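Local atomic coordinates of pyroglutatmate porin OpdO (Pseudomonas aeruginosa, PDB entry 3SZV), a protein that probably forms a beta-barrel channel of the OprD porin family in the outer membrane, letting small carboxylates such as pyroglutamate pass. Residues A182-G187 with D283-Y288; G276-S281 with L296-Q301; G303-V308 with E351-T356; D309-Q314 with S337-A342. All coordinates share one frame; numbering follows the deposited sequence.

Contact 1 of 4, residues A182-G187 with D283-Y288; sequences ANRIGG and DDPYPY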
loop_
_atom_site.group_PDB
_atom_site.type_symbol
_atom_site.label_atom_id
_atom_site.label_comp_id
_atom_site.label_asym_id
_atom_site.label_seq_id
_atom_site.Cartn_x
_atom_site.Cartn_y
_atom_site.Cartn_z
ATOM N N ALA A 182 -1.006 14.625 -8.034
ATOM C CA ALA A 182 0.160 13.748 -8.128
ATOM C C ALA A 182 1.250 14.183 -7.157
ATOM O O ALA A 182 1.506 15.367 -6.982
ATOM C CB ALA A 182 0.695 13.712 -9.549
ATOM N N ASN A 183 1.864 13.203 -6.508
ATOM C CA ASN A 183 2.971 13.459 -5.592
ATOM C C ASN A 183 4.081 14.274 -6.267
ATOM O O ASN A 183 4.522 13.917 -7.372
ATOM C CB ASN A 183 3.529 12.132 -5.078
ATOM C CG ASN A 183 4.454 12.313 -3.899
ATOM O OD1 ASN A 183 4.010 12.595 -2.782
ATOM N ND2 ASN A 183 5.755 12.166 -4.134
ATOM N N ARG A 184 4.518 15.341 -5.588
ATOM C CA ARG A 184 5.495 16.340 -6.083
ATOM C C ARG A 184 5.005 17.188 -7.246
ATOM O O ARG A 184 5.134 18.417 -7.214
ATOM C CB ARG A 184 6.840 15.707 -6.469
ATOM C CG ARG A 184 7.635 15.122 -5.318
ATOM C CD ARG A 184 8.965 14.566 -5.849
ATOM N NE ARG A 184 9.783 13.953 -4.811
ATOM C CZ ARG A 184 9.714 12.672 -4.447
ATOM N NH1 ARG A 184 8.857 11.848 -5.055
ATOM N NH2 ARG A 184 10.505 12.221 -3.481
ATOM N N ILE A 185 4.462 16.533 -8.264
ATOM C CA ILE A 185 4.152 17.180 -9.539
ATOM C C ILE A 185 2.908 18.066 -9.460
ATOM O O ILE A 185 2.781 19.048 -10.201
ATOM C CB ILE A 185 3.986 16.108 -10.625
ATOM C CG1 ILE A 185 5.348 15.487 -10.953
ATOM C CG2 ILE A 185 3.317 16.671 -11.877
ATOM C CD1 ILE A 185 5.242 14.027 -11.365
ATOM N N GLY A 186 1.990 17.730 -8.556
ATOM C CA GLY A 186 0.784 18.514 -8.388
ATOM C C GLY A 186 -0.296 18.156 -9.391
ATOM O O GLY A 186 -0.486 16.983 -9.731
ATOM N N GLY A 187 -1.005 19.177 -9.858
ATOM C CA GLY A 187 -2.116 18.978 -10.766
ATOM C C GLY A 187 -3.414 18.643 -10.050
ATOM O O GLY A 187 -3.446 18.456 -8.833
ATOM N N ASP A 283 13.125 13.928 -16.878
ATOM C CA ASP A 283 13.085 15.272 -16.313
ATOM C C ASP A 283 12.305 15.344 -15.001
ATOM O O ASP A 283 12.431 16.311 -14.243
ATOM C CB ASP A 283 12.472 16.244 -17.319
ATOM C CG ASP A 283 13.305 16.378 -18.578
ATOM O OD1 ASP A 283 12.716 16.580 -19.660
ATOM O OD2 ASP A 283 14.546 16.281 -18.484
ATOM N N ASP A 284 11.502 14.319 -14.736
ATOM C CA ASP A 284 10.555 14.374 -13.635
ATOM C C ASP A 284 10.750 13.236 -12.648
ATOM O O ASP A 284 11.327 12.199 -12.977
ATOM C CB ASP A 284 9.130 14.361 -14.194
ATOM C CG ASP A 284 8.857 15.570 -15.044
ATOM O OD1 ASP A 284 8.577 16.634 -14.460
ATOM O OD2 ASP A 284 8.971 15.497 -16.289
ATOM N N PRO A 285 10.289 13.439 -11.409
ATOM C CA PRO A 285 10.348 12.398 -10.384
ATOM C C PRO A 285 9.249 11.368 -10.637
ATOM O O PRO A 285 8.433 11.526 -11.556
ATOM C CB PRO A 285 10.075 13.176 -9.100
ATOM C CG PRO A 285 9.096 14.227 -9.541
ATOM C CD PRO A 285 9.588 14.642 -10.929
ATOM N N TYR A 286 9.220 10.311 -9.829
ATOM C CA TYR A 286 8.255 9.238 -10.054
ATOM C C TYR A 286 6.835 9.671 -9.704
ATOM O O TYR A 286 6.561 10.032 -8.567
ATOM C CB TYR A 286 8.630 8.064 -9.185
ATOM C CG TYR A 286 7.793 6.826 -9.417
ATOM C CD1 TYR A 286 7.955 6.077 -10.577
ATOM C CD2 TYR A 286 6.868 6.386 -8.471
ATOM C CE1 TYR A 286 7.230 4.921 -10.805
ATOM C CE2 TYR A 286 6.125 5.222 -8.697
ATOM C CZ TYR A 286 6.320 4.498 -9.859
ATOM O OH TYR A 286 5.626 3.337 -10.118
ATOM N N PRO A 287 5.928 9.633 -10.684
ATOM C CA PRO A 287 4.579 10.103 -10.372
ATOM C C PRO A 287 3.727 9.011 -9.754
ATOM O O PRO A 287 3.856 7.830 -10.088
ATOM C CB PRO A 287 4.019 10.493 -11.744
ATOM C CG PRO A 287 4.728 9.579 -12.697
ATOM C CD PRO A 287 6.127 9.400 -12.128
ATOM N N TYR A 288 2.858 9.435 -8.836
ATOM C CA TYR A 288 1.841 8.574 -8.238
ATOM C C TYR A 288 0.809 9.457 -7.588
ATOM O O TYR A 288 1.041 10.643 -7.381
ATOM C CB TYR A 288 2.435 7.589 -7.224
ATOM C CG TYR A 288 3.308 8.105 -6.089
ATOM C CD1 TYR A 288 2.833 8.142 -4.783
ATOM C CD2 TYR A 288 4.640 8.462 -6.311
ATOM C CE1 TYR A 288 3.648 8.549 -3.732
ATOM C CE2 TYR A 288 5.460 8.852 -5.266
ATOM C CZ TYR A 288 4.956 8.897 -3.982
ATOM O OH TYR A 288 5.733 9.252 -2.919
HETATM O O HOH W 1 6.703 12.108 -6.979
#

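Contact 2 of 4, residues G276-S281 with L296-Q301; sequences GYQRIS and LVNFIQ. With C8E ((hydroxyethyloxy)tri(ethyloxy)octane), chain G.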
loop_
_atom_site.group_PDB
_atom_site.type_symbol
_atom_site.label_atom_id
_atom_site.label_comp_id
_atom_site.label_asym_id
_atom_site.label_seq_id
_atom_site.Cartn_x
_atom_site.Cartn_y
_atom_site.Cartn_z
ATOM N N GLY A 276 18.289 -4.139 -2.726
ATOM C CA GLY A 276 17.496 -3.438 -3.718
ATOM C C GLY A 276 18.314 -2.406 -4.473
ATOM O O GLY A 276 19.272 -1.837 -3.952
ATOM N N TYR A 277 17.917 -2.166 -5.711
ATOM C CA TYR A 277 18.508 -1.111 -6.525
ATOM C C TYR A 277 17.388 -0.382 -7.229
ATOM O O TYR A 277 16.453 -1.005 -7.732
ATOM C CB TYR A 277 19.464 -1.697 -7.566
ATOM C CG TYR A 277 20.014 -0.645 -8.510
ATOM C CD1 TYR A 277 21.002 0.225 -8.093
ATOM C CD2 TYR A 277 19.508 -0.504 -9.788
ATOM C CE1 TYR A 277 21.501 1.191 -8.950
ATOM C CE2 TYR A 277 19.991 0.459 -10.646
ATOM C CZ TYR A 277 20.980 1.303 -10.212
ATOM O OH TYR A 277 21.475 2.269 -11.068
ATOM N N GLN A 278 17.484 0.945 -7.278
ATOM C CA GLN A 278 16.455 1.747 -7.915
ATOM C C GLN A 278 17.083 2.884 -8.695
ATOM O O GLN A 278 18.016 3.526 -8.222
ATOM C CB GLN A 278 15.480 2.276 -6.861
ATOM C CG GLN A 278 14.293 3.038 -7.386
ATOM C CD GLN A 278 13.241 3.167 -6.300
ATOM O OE1 GLN A 278 12.568 2.183 -5.951
ATOM N NE2 GLN A 278 13.129 4.362 -5.710
ATOM N N ARG A 279 16.571 3.128 -9.897
ATOM C CA ARG A 279 17.084 4.210 -10.734
ATOM C C ARG A 279 15.933 4.984 -11.329
ATOM O O ARG A 279 15.126 4.445 -12.090
ATOM C CB ARG A 279 17.992 3.677 -11.842
ATOM C CG ARG A 279 18.595 4.784 -12.716
ATOM C CD ARG A 279 19.375 5.796 -11.868
ATOM N N ILE A 280 15.857 6.257 -10.965
ATOM C CA ILE A 280 14.873 7.171 -11.511
ATOM C C ILE A 280 15.545 7.984 -12.610
ATOM O O ILE A 280 16.685 8.424 -12.441
ATOM C CB ILE A 280 14.360 8.145 -10.417
ATOM C CG1 ILE A 280 13.997 7.396 -9.119
ATOM C CG2 ILE A 280 13.184 8.961 -10.926
ATOM C CD1 ILE A 280 12.899 6.311 -9.263
ATOM N N SER A 281 14.859 8.191 -13.729
ATOM C CA SER A 281 15.424 9.022 -14.795
ATOM C C SER A 281 14.353 9.785 -15.554
ATOM O O SER A 281 13.159 9.547 -15.390
ATOM C CB SER A 281 16.284 8.184 -15.747
ATOM O OG SER A 281 15.500 7.227 -16.439
ATOM N N LEU A 296 7.537 1.360 -5.542
ATOM C CA LEU A 296 8.988 1.473 -5.712
ATOM C C LEU A 296 9.684 0.553 -4.736
ATOM O O LEU A 296 9.316 0.498 -3.563
ATOM C CB LEU A 296 9.445 2.910 -5.470
ATOM C CG LEU A 296 8.966 3.920 -6.518
ATOM C CD1 LEU A 296 9.256 5.339 -6.033
ATOM C CD2 LEU A 296 9.625 3.664 -7.893
ATOM N N VAL A 297 10.682 -0.182 -5.211
ATOM C CA VAL A 297 11.352 -1.140 -4.334
ATOM C C VAL A 297 12.031 -0.474 -3.141
ATOM O O VAL A 297 12.161 -1.097 -2.084
ATOM C CB VAL A 297 12.369 -2.061 -5.084
ATOM C CG1 VAL A 297 11.681 -2.873 -6.210
ATOM C CG2 VAL A 297 13.588 -1.264 -5.602
ATOM N N ASN A 298 12.487 0.776 -3.303
ATOM C CA ASN A 298 13.163 1.463 -2.211
ATOM C C ASN A 298 12.296 2.494 -1.479
ATOM O O ASN A 298 12.808 3.363 -0.777
ATOM C CB ASN A 298 14.480 2.090 -2.707
ATOM C CG ASN A 298 15.551 1.037 -3.018
ATOM O OD1 ASN A 298 15.420 -0.144 -2.670
ATOM N ND2 ASN A 298 16.633 1.474 -3.665
ATOM N N PHE A 299 10.977 2.371 -1.624
ATOM C CA PHE A 299 10.034 3.168 -0.838
ATOM C C PHE A 299 9.930 2.540 0.546
ATOM O O PHE A 299 9.541 1.372 0.686
ATOM C CB PHE A 299 8.663 3.201 -1.534
ATOM C CG PHE A 299 7.504 3.595 -0.646
ATOM C CD1 PHE A 299 7.455 4.837 -0.033
ATOM C CD2 PHE A 299 6.431 2.733 -0.491
ATOM C CE1 PHE A 299 6.356 5.197 0.767
ATOM C CE2 PHE A 299 5.337 3.088 0.295
ATOM C CZ PHE A 299 5.304 4.318 0.919
ATOM N N ILE A 300 10.298 3.320 1.556
ATOM C CA ILE A 300 10.397 2.829 2.924
ATOM C C ILE A 300 9.616 3.729 3.894
ATOM O O ILE A 300 8.568 4.260 3.503
ATOM C CB ILE A 300 11.872 2.577 3.310
ATOM C CG1 ILE A 300 12.731 3.837 3.154
ATOM C CG2 ILE A 300 12.436 1.446 2.463
ATOM C CD1 ILE A 300 14.082 3.707 3.855
ATOM N N GLN A 301 10.066 3.886 5.141
ATOM C CA GLN A 301 9.193 4.505 6.139
ATOM C C GLN A 301 8.844 5.941 5.797
ATOM O O GLN A 301 7.676 6.344 5.861
ATOM C CB GLN A 301 9.801 4.427 7.542
ATOM C CG GLN A 301 8.915 5.028 8.623
ATOM C CD GLN A 301 9.432 4.750 10.028
ATOM O OE1 GLN A 301 10.066 3.724 10.285
ATOM N NE2 GLN A 301 9.163 5.668 10.950
HETATM C C11 C8E G . 26.846 1.711 -9.851
HETATM O O12 C8E G . 26.349 0.787 -10.793
HETATM C C13 C8E G . 25.167 0.189 -10.311
HETATM C C14 C8E G . 24.198 0.024 -11.473
HETATM O O15 C8E G . 23.956 -1.345 -11.686
HETATM C C16 C8E G . 22.688 -1.719 -11.190
HETATM C C17 C8E G . 22.770 -3.157 -10.695
HETATM O O18 C8E G . 21.476 -3.604 -10.366
HETATM C C19 C8E G . 20.840 -4.243 -11.447
HETATM C C20 C8E G . 19.951 -5.344 -10.881
HETATM O O21 C8E G . 19.614 -6.268 -11.886
#

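Contact 3 of 4, residues G303-V308 with E351-T356; sequences GDFGNV and EWERNT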
loop_
_atom_site.group_PDB
_atom_site.type_symbol
_atom_site.label_atom_id
_atom_site.label_comp_id
_atom_site.label_asym_id
_atom_site.label_seq_id
_atom_site.Cartn_x
_atom_site.Cartn_y
_atom_site.Cartn_z
ATOM N N GLY A 303 10.885 8.071 3.048
ATOM C CA GLY A 303 11.151 8.443 1.670
ATOM C C GLY A 303 10.836 7.410 0.609
ATOM O O GLY A 303 10.791 6.197 0.874
ATOM N N ASP A 304 10.606 7.893 -0.606
ATOM C CA ASP A 304 10.344 7.015 -1.734
ATOM C C ASP A 304 11.561 6.806 -2.639
ATOM O O ASP A 304 11.552 5.923 -3.505
ATOM C CB ASP A 304 9.124 7.480 -2.551
ATOM C CG ASP A 304 9.294 8.854 -3.149
ATOM O OD1 ASP A 304 10.430 9.398 -3.156
ATOM O OD2 ASP A 304 8.276 9.394 -3.645
ATOM N N PHE A 305 12.608 7.605 -2.423
ATOM C CA PHE A 305 13.803 7.566 -3.261
ATOM C C PHE A 305 13.432 7.706 -4.734
ATOM O O PHE A 305 14.063 7.147 -5.628
ATOM C CB PHE A 305 14.671 6.351 -2.910
ATOM C CG PHE A 305 15.293 6.480 -1.549
ATOM C CD1 PHE A 305 16.575 7.003 -1.401
ATOM C CD2 PHE A 305 14.560 6.179 -0.406
ATOM C CE1 PHE A 305 17.130 7.185 -0.140
ATOM C CE2 PHE A 305 15.106 6.353 0.851
ATOM C CZ PHE A 305 16.397 6.855 0.987
ATOM N N GLY A 306 12.407 8.524 -4.958
ATOM C CA GLY A 306 11.849 8.723 -6.282
ATOM C C GLY A 306 12.101 10.108 -6.842
ATOM O O GLY A 306 11.412 10.548 -7.765
ATOM N N ASN A 307 13.087 10.801 -6.275
ATOM C CA ASN A 307 13.458 12.127 -6.761
ATOM C C ASN A 307 14.064 12.102 -8.162
ATOM O O ASN A 307 14.538 11.067 -8.634
ATOM C CB ASN A 307 14.420 12.796 -5.772
ATOM C CG ASN A 307 13.761 13.077 -4.444
ATOM O OD1 ASN A 307 12.984 14.031 -4.321
ATOM N ND2 ASN A 307 14.065 12.259 -3.439
ATOM N N VAL A 308 14.048 13.252 -8.819
ATOM C CA VAL A 308 14.630 13.377 -10.151
ATOM C C VAL A 308 16.048 12.804 -10.204
ATOM O O VAL A 308 16.920 13.192 -9.414
ATOM C CB VAL A 308 14.646 14.859 -10.609
ATOM C CG1 VAL A 308 15.355 15.004 -11.945
ATOM C CG2 VAL A 308 13.218 15.396 -10.682
ATOM N N GLU A 351 21.060 11.486 -0.247
ATOM C CA GLU A 351 20.283 11.288 0.964
ATOM C C GLU A 351 20.427 9.854 1.424
ATOM O O GLU A 351 20.696 8.955 0.631
ATOM C CB GLU A 351 18.797 11.590 0.716
ATOM C CG GLU A 351 18.171 10.753 -0.391
ATOM C CD GLU A 351 16.658 10.847 -0.417
ATOM O OE1 GLU A 351 16.071 11.328 0.576
ATOM O OE2 GLU A 351 16.051 10.422 -1.426
ATOM N N TRP A 352 20.239 9.636 2.716
ATOM C CA TRP A 352 20.112 8.267 3.190
ATOM C C TRP A 352 19.034 8.181 4.250
ATOM O O TRP A 352 18.690 9.185 4.892
ATOM C CB TRP A 352 21.451 7.708 3.698
ATOM C CG TRP A 352 22.067 8.416 4.873
ATOM C CD1 TRP A 352 23.048 9.372 4.828
ATOM C CD2 TRP A 352 21.791 8.203 6.267
ATOM N NE1 TRP A 352 23.384 9.773 6.095
ATOM C CE2 TRP A 352 22.629 9.071 6.997
ATOM C CE3 TRP A 352 20.915 7.364 6.968
ATOM C CZ2 TRP A 352 22.617 9.128 8.392
ATOM C CZ3 TRP A 352 20.905 7.425 8.353
ATOM C CH2 TRP A 352 21.755 8.296 9.050
ATOM N N GLU A 353 18.488 6.983 4.410
ATOM C CA GLU A 353 17.465 6.741 5.417
ATOM C C GLU A 353 17.681 5.376 6.046
ATOM O O GLU A 353 17.930 4.396 5.348
ATOM C CB GLU A 353 16.065 6.829 4.796
ATOM C CG GLU A 353 14.948 6.512 5.790
ATOM C CD GLU A 353 13.544 6.692 5.219
ATOM O OE1 GLU A 353 13.383 7.377 4.176
ATOM O OE2 GLU A 353 12.592 6.131 5.811
ATOM N N ARG A 354 17.610 5.336 7.370
ATOM C CA ARG A 354 17.635 4.082 8.101
ATOM C C ARG A 354 16.294 3.891 8.792
ATOM O O ARG A 354 15.733 4.837 9.334
ATOM C CB ARG A 354 18.744 4.090 9.155
ATOM C CG ARG A 354 18.775 2.812 9.961
ATOM C CD ARG A 354 19.365 2.999 11.355
ATOM N NE ARG A 354 18.865 4.176 12.072
ATOM C CZ ARG A 354 17.627 4.330 12.548
ATOM N NH1 ARG A 354 16.695 3.393 12.375
ATOM N NH2 ARG A 354 17.313 5.446 13.195
ATOM N N ASN A 355 15.782 2.662 8.779
ATOM C CA ASN A 355 14.564 2.321 9.511
ATOM C C ASN A 355 14.822 1.118 10.390
ATOM O O ASN A 355 15.543 0.202 9.989
ATOM C CB ASN A 355 13.429 1.869 8.584
ATOM C CG ASN A 355 12.963 2.921 7.590
ATOM O OD1 ASN A 355 12.219 2.577 6.670
ATOM N ND2 ASN A 355 13.354 4.188 7.759
ATOM N N THR A 356 14.219 1.097 11.574
ATOM C CA THR A 356 14.248 -0.095 12.422
ATOM C C THR A 356 12.867 -0.309 13.005
ATOM O O THR A 356 12.286 0.613 13.574
ATOM C CB THR A 356 15.253 0.051 13.572
ATOM O OG1 THR A 356 16.556 0.270 13.028
ATOM C CG2 THR A 356 15.261 -1.218 14.445
HETATM O O HOH W 2 13.521 9.663 -0.520
#

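Contact 4 of 4, residues D309-Q314 with S337-A342; sequences DERSWQ and SGDNVA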
loop_
_atom_site.group_PDB
_atom_site.type_symbol
_atom_site.label_atom_id
_atom_site.label_comp_id
_atom_site.label_asym_id
_atom_site.label_seq_id
_atom_site.Cartn_x
_atom_site.Cartn_y
_atom_site.Cartn_z
ATOM N N ASP A 309 16.261 11.869 -11.134
ATOM C CA ASP A 309 17.575 11.261 -11.400
ATOM C C ASP A 309 18.121 10.352 -10.283
ATOM O O ASP A 309 19.254 9.872 -10.368
ATOM C CB ASP A 309 18.612 12.336 -11.772
ATOM C CG ASP A 309 18.360 12.937 -13.136
ATOM O OD1 ASP A 309 17.746 12.257 -13.980
ATOM O OD2 ASP A 309 18.795 14.083 -13.378
ATOM N N GLU A 310 17.319 10.091 -9.254
ATOM C CA GLU A 310 17.847 9.410 -8.076
ATOM C C GLU A 310 18.253 7.958 -8.320
ATOM O O GLU A 310 17.461 7.159 -8.833
ATOM C CB GLU A 310 16.857 9.478 -6.914
ATOM C CG GLU A 310 17.487 9.041 -5.601
ATOM C CD GLU A 310 16.748 9.568 -4.393
ATOM O OE1 GLU A 310 15.595 10.027 -4.557
ATOM O OE2 GLU A 310 17.349 9.547 -3.287
ATOM N N ARG A 311 19.477 7.619 -7.924
ATOM C CA ARG A 311 19.961 6.238 -7.924
ATOM C C ARG A 311 20.102 5.823 -6.477
ATOM O O ARG A 311 20.657 6.573 -5.673
ATOM C CB ARG A 311 21.312 6.158 -8.633
ATOM C CG ARG A 311 22.026 4.821 -8.481
ATOM C CD ARG A 311 23.383 4.850 -9.173
ATOM N NE ARG A 311 24.225 5.927 -8.658
ATOM C CZ ARG A 311 25.144 6.564 -9.375
ATOM N NH1 ARG A 311 25.343 6.236 -10.645
ATOM N NH2 ARG A 311 25.863 7.534 -8.826
ATOM N N SER A 312 19.586 4.647 -6.123
ATOM C CA SER A 312 19.628 4.253 -4.728
ATOM C C SER A 312 19.795 2.757 -4.559
ATOM O O SER A 312 19.414 1.974 -5.433
ATOM C CB SER A 312 18.373 4.742 -3.996
ATOM O OG SER A 312 17.185 4.153 -4.516
ATOM N N TRP A 313 20.391 2.369 -3.440
ATOM C CA TRP A 313 20.491 0.963 -3.090
ATOM C C TRP A 313 19.983 0.747 -1.680
ATOM O O TRP A 313 20.021 1.661 -0.845
ATOM C CB TRP A 313 21.931 0.448 -3.250
ATOM C CG TRP A 313 22.955 1.112 -2.389
ATOM C CD1 TRP A 313 23.795 2.128 -2.749
ATOM C CD2 TRP A 313 23.279 0.787 -1.032
ATOM N NE1 TRP A 313 24.616 2.462 -1.693
ATOM C CE2 TRP A 313 24.317 1.651 -0.628
ATOM C CE3 TRP A 313 22.787 -0.154 -0.118
ATOM C CZ2 TRP A 313 24.869 1.608 0.655
ATOM C CZ3 TRP A 313 23.336 -0.197 1.151
ATOM C CH2 TRP A 313 24.366 0.676 1.526
ATOM N N GLN A 314 19.505 -0.470 -1.428
ATOM C CA GLN A 314 18.906 -0.830 -0.149
ATOM C C GLN A 314 19.500 -2.134 0.355
ATOM O O GLN A 314 19.689 -3.076 -0.421
ATOM C CB GLN A 314 17.387 -1.024 -0.283
ATOM C CG GLN A 314 16.736 -1.522 1.027
ATOM C CD GLN A 314 15.214 -1.665 0.994
ATOM O OE1 GLN A 314 14.623 -2.047 2.002
ATOM N NE2 GLN A 314 14.581 -1.392 -0.150
ATOM N N SER A 337 20.431 4.245 0.522
ATOM C CA SER A 337 21.311 5.367 0.202
ATOM C C SER A 337 21.065 5.810 -1.231
ATOM O O SER A 337 21.102 5.003 -2.158
ATOM C CB SER A 337 22.769 4.940 0.387
ATOM O OG SER A 337 23.671 5.996 0.083
ATOM N N GLY A 338 20.786 7.099 -1.400
ATOM C CA GLY A 338 20.508 7.651 -2.714
ATOM C C GLY A 338 21.519 8.715 -3.105
ATOM O O GLY A 338 21.993 9.485 -2.268
ATOM N N ASP A 339 21.844 8.748 -4.390
ATOM C CA ASP A 339 22.674 9.819 -4.935
ATOM C C ASP A 339 22.230 10.173 -6.354
ATOM O O ASP A 339 21.187 9.704 -6.831
ATOM C CB ASP A 339 24.174 9.480 -4.826
ATOM C CG ASP A 339 24.624 8.421 -5.814
ATOM O OD1 ASP A 339 23.782 7.815 -6.499
ATOM O OD2 ASP A 339 25.851 8.188 -5.899
ATOM N N ASN A 340 23.005 11.022 -7.020
ATOM C CA ASN A 340 22.690 11.485 -8.367
ATOM C C ASN A 340 21.446 12.368 -8.435
ATOM O O ASN A 340 20.960 12.669 -9.520
ATOM C CB ASN A 340 22.560 10.309 -9.349
ATOM C CG ASN A 340 22.797 10.732 -10.795
ATOM O OD1 ASN A 340 23.812 11.367 -11.108
ATOM N ND2 ASN A 340 21.858 10.396 -11.680
ATOM N N VAL A 341 20.927 12.780 -7.282
ATOM C CA VAL A 341 19.683 13.545 -7.289
ATOM C C VAL A 341 19.898 14.926 -7.908
ATOM O O VAL A 341 20.866 15.618 -7.591
ATOM C CB VAL A 341 19.079 13.665 -5.880
ATOM C CG1 VAL A 341 17.837 14.561 -5.896
ATOM C CG2 VAL A 341 18.745 12.280 -5.338
ATOM N N ALA A 342 18.994 15.327 -8.793
ATOM C CA ALA A 342 19.079 16.650 -9.399
ATOM C C ALA A 342 18.920 17.760 -8.354
ATOM O O ALA A 342 17.981 17.760 -7.541
ATOM C CB ALA A 342 18.058 16.801 -10.514
#

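Contact 1 of 4, residues A182-G187 with D283-Y288
The Tyr-288 ring carries Asn-183 over one face: Asn-183 CB stands above its centre, 3.7 Å from the Tyr-288 centroid and 10° off the normal, a CH-pi contact, and the amide runs on toward the phenol end, its plane only 21° from that of the ring. The Arg-184 guanidinium takes a water at its edge, in plane. Asn-183 to Ile-185 form the turn of a tight hairpin, Ala-182 and Gly-186 exchanging backbone bonds, and this turn meets the long loop between strands 271-281 and 311-320 of the porin barrel. Asn-183 N donates to Tyr-288 O at 2.8 Å. The extended Arg-184 chain slides past Pro-285, CD lying 3.7 Å from Pro-285 CB, and Ile-185 CD1 reaches Pro-287 CB at 3.8 Å; the rigid proline rings give this irregular loop segment a well-defined apolar surface. Asp-304 binds both polar ends, by a salt bridge to Arg-184 NH2 and a hydrogen bond from Tyr-288 OH. At the guanidinium edge, the water donates to Asn-183 O and to Tyr-286 O (2.6 Å from the latter) and accepts from Asn-183 ND2 and Arg-184 NH1.

Contact 2 of 4, residues G276-S281 with L296-Q301
A type I beta turn, Leu-296 to Phe-299, is held against the barrel strand 276-281 by the side-chain amide of Gln-278. With CG anti to the backbone N (chi1 -175°) and the chain extended beyond it, Gln-278 reaches from the strand to the turn, where its OE1 accepts a nearly straight bond of 3.0 Å from Asn-298 N. The donor stands well above the carbonyl plane, 44° out of it. Gln-278 NE2 is used as well, donating to the backbone oxygens of Asp-304 and Phe-305, which makes glutamine, acceptor and donor in one flat group, apt here. Leu-296 crosses it at about a right angle, CB 3.2 Å from Gln-278 OE1. Asn-298 slides past in the opposite direction, with its ND2 3.5 Å from Gln-278 CB; its own amide binds Ser-312 and Gln-314 of the next strand. The turn belongs to the long loop joining two neighbouring barrel strands and folding back over the same pair; its inward course is consistent with the pore-narrowing loops of OprD-family channels. Gly-276 brings its CA to 4.0 Å from Asn-298 OD1, where a beta carbon would collide with that oxygen. Val-297 CG2 packs 3.6 Å from Tyr-277 O. Residues alternate along the strand: the Tyr-277 side chain starts away from the loop, and one face of its ring carries the detergent C8E, whose C16 lies 3.4 Å above the ring plane, over its centre.

Contact 3 of 4, residues G303-V308 with E351-T356
Phe-305 wedges its ring between two glutamates of strand 351-356. The Glu-351 chain crosses it obliquely, CG 3.7 Å from Phe-305 CE1, while Glu-353 CB meets the edge of the ring, 3.8 Å from Phe-305 CZ. The carboxylates serve the loop backbone. Glu-353, fully extended, puts OE1 where its syn lone pair accepts from Gly-303 N at 2.8 Å. A beta carbon on Gly-303 would sit tightly against that oxygen. Glu-353 OE2 accepts from Ile-302 N and, through its anti lone pair, from Asn-355 ND2 at 2.9 Å in a nearly straight bond (174°), so both oxygens of a buried acid are satisfied. This is how the long loop after strand 271-281 is tied to the porin barrel wall at a strand two places beyond the one it leads into. The loop itself is shaped by an Asx turn, Asp-304 OD1 accepting from Gly-306 N at 2.8 Å, and Phe-305 at its middle adopts a left-handed helical conformation (phi 53°, psi 36°). Glu-351 reaches the same bend through water: the molecule accepts from Phe-305 N at 2.9 Å, donates to Glu-351 OE2 at 2.8 Å, and rests over one face of the Phe-305 ring.

Contact 4 of 4, residues D309-Q314 with S337-A342
A bend at chi3 (57°) turns NE of Arg-311 toward Asp-339, whose CG stands between its own backbone N and carbonyl carbon (chi1 73°), bringing the carboxylate nearer Arg-311. The two join side-on in a salt bridge: Arg-311 NE donates to the syn lone pair of Asp-339 OD1 at 2.9 Å, and Arg-311 NH2 to Asp-339 OD2 at 3.0 Å, the guanidinium and carboxylate planes being 52° apart. Beneath them the strands pair antiparallel as one hairpin of the barrel wall, Arg-311 with Asp-339 and Trp-313 with Ser-337 as hydrogen-bonded pairs. On this same face Ser-337 CB packs over the five-membered ring of Trp-313, 4.0 Å from its centroid; a small residue allows the indole to lie across it. Ser-312 and Gly-338 form the non-hydrogen-bonded pair, and a beta carbon on Gly-338 would clash with Glu-310 OE2; Glu-310 OE1 accepts from Asn-307 ND2. On the inward side Glu-310 lies alongside Val-341, CG 3.5 Å from Val-341 CG2. Just before strand 311-320 begins, Asp-309 O accepts from Asn-340 ND2 at 3.0 Å, where Asn-340 and Val-341 form a G1 bulge opposite Gly-349. With C8E detergent about 5 Å from the Arg-311 side chain, the two-nitrogen grip probably offsets both charges on the outward, detergent-bearing face of the barrel.

How the contacts relate
Contact 4 is barrel wall, strand paired with strand, with its salt bridge on the outward face; contacts 1, 2 and 3 instead fix successive parts of one loop, 282-310, which runs between the strands that contacts 2 and 4 use. Contact 2 is the most buried and relies on neutral amides, whereas contact 3 employs carboxylates and a water, and contact 1, only partly buried like contacts 3 and 4, mixes prolines, an amide-on-ring stack and another water. Asp-304 of contact 3 ties it to contact 1, and Gln-278 links contacts 2 and 3. Backbone bonds between Gln-278 and Ser-312 and between Ile-280 and Glu-310 place contacts 2 and 4 in neighbouring strands, as Glu-351 with Gly-338 does for 3 and 4.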